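Local coordinates for transcriptional regulator, LacI family protein (Rhodococcus jostii, PDB 3K9C), which is probably a DNA-binding transcription factor of the LacI family that regulates genes by binding their control regions, at residues B[103-108]-B[260-265]. Numbering follows the deposited sequence.
Sequences VGAVRG and AVDLVL
R107 and D262 join two neighbouring parallel strands, 104-108 and 262-265, in the N-terminal subdomain of the periplasmic-binding-protein-like fold, where strand 91-94 continues the sheet beyond 104-108. The ladder runs A105 N to V261 O, L263 N to A105 O, R107 N to L263 O and L265 N to R107 O, so A105 and R107 each bond through both N and O to the residues flanking their bridge partners. From CB outward, R107 first places CG between the backbone N and the carbonyl carbon (chi1 58°), 4.1 Å from L263 O, and the chain then runs extended to NE. R107 CD passes 3.9 Å from D262 OD1. R107 NE gives D262 OD1 a fairly straight 3.0 Å bond, the oxygen near the guanidinium plane, and R107 NH2 bonds at 3.1 Å to D262 OD2, which tilts further out of it. Both oxygens use their syn lone pairs, making a side-on, two-pronged salt bridge with the planes 24° apart. An alanine in place of R107 would probably leave the D262 carboxylate without this charge partner and uncover V264 CG2. On the face carrying V106, L263 and L265, contact is apolar: V106 CG1 meets L265 CD1 at 4.1 Å, and helix 240-255 packs there through M243 and A246. Over the centre of one guanidinium face lies V264 CG2, 3.5 Å from R107 CZ and farther from NH1.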
loop_
_atom_site.group_PDB
_atom_site.type_symbol
_atom_site.label_atom_id
_atom_site.label_comp_id
_atom_site.label_asym_id
_atom_site.label_seq_id
_atom_site.Cartn_x
_atom_site.Cartn_y
_atom_site.Cartn_z
ATOM N N VAL B 103 -23.714 8.361 -16.366
ATOM C CA VAL B 103 -22.492 7.851 -15.749
ATOM C C VAL B 103 -22.908 6.992 -14.566
ATOM O O VAL B 103 -23.457 7.496 -13.591
ATOM C CB VAL B 103 -21.574 8.986 -15.242
ATOM C CG1 VAL B 103 -20.351 8.393 -14.548
ATOM C CG2 VAL B 103 -21.126 9.853 -16.410
ATOM N N GLY B 104 -22.651 5.691 -14.661
ATOM C CA GLY B 104 -23.027 4.782 -13.592
ATOM C C GLY B 104 -22.157 4.877 -12.352
ATOM O O GLY B 104 -21.065 5.435 -12.385
ATOM N N ALA B 105 -22.648 4.329 -11.249
ATOM C CA ALA B 105 -21.901 4.348 -10.006
ATOM C C ALA B 105 -22.238 3.136 -9.162
ATOM O O ALA B 105 -23.358 2.625 -9.193
ATOM C CB ALA B 105 -22.203 5.606 -9.239
ATOM N N VAL B 106 -21.237 2.672 -8.426
ATOM C CA VAL B 106 -21.351 1.537 -7.526
ATOM C C VAL B 106 -20.601 1.995 -6.277
ATOM O O VAL B 106 -19.371 2.119 -6.285
ATOM C CB VAL B 106 -20.687 0.282 -8.124
ATOM C CG1 VAL B 106 -20.628 -0.818 -7.089
ATOM C CG2 VAL B 106 -21.474 -0.187 -9.347
ATOM N N ARG B 107 -21.350 2.260 -5.212
ATOM C CA ARG B 107 -20.779 2.757 -3.967
ATOM C C ARG B 107 -21.453 2.167 -2.737
ATOM O O ARG B 107 -22.542 1.583 -2.822
ATOM C CB ARG B 107 -20.917 4.280 -3.937
ATOM C CG ARG B 107 -22.362 4.754 -4.059
ATOM C CD ARG B 107 -22.445 6.157 -4.631
ATOM N NE ARG B 107 -23.819 6.632 -4.764
ATOM C CZ ARG B 107 -24.577 7.045 -3.752
ATOM N NH1 ARG B 107 -24.102 7.052 -2.513
ATOM N NH2 ARG B 107 -25.824 7.443 -3.979
ATOM N N GLY B 108 -20.798 2.330 -1.593
ATOM C CA GLY B 108 -21.349 1.830 -0.350
ATOM C C GLY B 108 -22.229 2.888 0.285
ATOM O O GLY B 108 -22.125 4.076 -0.038
ATOM N N ALA B 260 -27.501 3.863 -17.434
ATOM C CA ALA B 260 -26.584 3.939 -16.298
ATOM C C ALA B 260 -27.334 3.894 -14.973
ATOM O O ALA B 260 -28.365 4.543 -14.809
ATOM C CB ALA B 260 -25.754 5.207 -16.386
ATOM N N VAL B 261 -26.805 3.127 -14.025
ATOM C CA VAL B 261 -27.433 2.976 -12.717
ATOM C C VAL B 261 -26.541 3.418 -11.558
ATOM O O VAL B 261 -25.319 3.279 -11.611
ATOM C CB VAL B 261 -27.836 1.494 -12.470
ATOM C CG1 VAL B 261 -28.409 1.331 -11.079
ATOM C CG2 VAL B 261 -28.850 1.046 -13.514
ATOM N N ASP B 262 -27.175 3.952 -10.517
ATOM C CA ASP B 262 -26.490 4.387 -9.304
ATOM C C ASP B 262 -26.782 3.307 -8.263
ATOM O O ASP B 262 -27.796 3.363 -7.567
ATOM C CB ASP B 262 -27.041 5.730 -8.829
ATOM C CG ASP B 262 -26.483 6.143 -7.475
ATOM O OD1 ASP B 262 -25.245 6.270 -7.354
ATOM O OD2 ASP B 262 -27.282 6.341 -6.530
ATOM N N LEU B 263 -25.892 2.324 -8.167
ATOM C CA LEU B 263 -26.064 1.209 -7.241
ATOM C C LEU B 263 -25.411 1.401 -5.867
ATOM O O LEU B 263 -24.184 1.467 -5.753
ATOM C CB LEU B 263 -25.523 -0.069 -7.889
ATOM C CG LEU B 263 -25.706 -1.375 -7.122
ATOM C CD1 LEU B 263 -27.189 -1.614 -6.856
ATOM C CD2 LEU B 263 -25.119 -2.524 -7.927
ATOM N N VAL B 264 -26.238 1.483 -4.828
ATOM C CA VAL B 264 -25.742 1.649 -3.467
ATOM C C VAL B 264 -25.783 0.318 -2.721
ATOM O O VAL B 264 -26.829 -0.320 -2.638
ATOM C CB VAL B 264 -26.571 2.688 -2.688
ATOM C CG1 VAL B 264 -26.095 2.758 -1.248
ATOM C CG2 VAL B 264 -26.434 4.059 -3.343
ATOM N N LEU B 265 -24.638 -0.086 -2.174
ATOM C CA LEU B 265 -24.514 -1.341 -1.446
ATOM C C LEU B 265 -24.450 -1.171 0.073
ATOM O O LEU B 265 -23.875 -0.208 0.587
ATOM C CB LEU B 265 -23.263 -2.081 -1.917
ATOM C CG LEU B 265 -23.064 -2.143 -3.436
ATOM C CD1 LEU B 265 -21.805 -2.935 -3.750
ATOM C CD2 LEU B 265 -24.283 -2.786 -4.099
#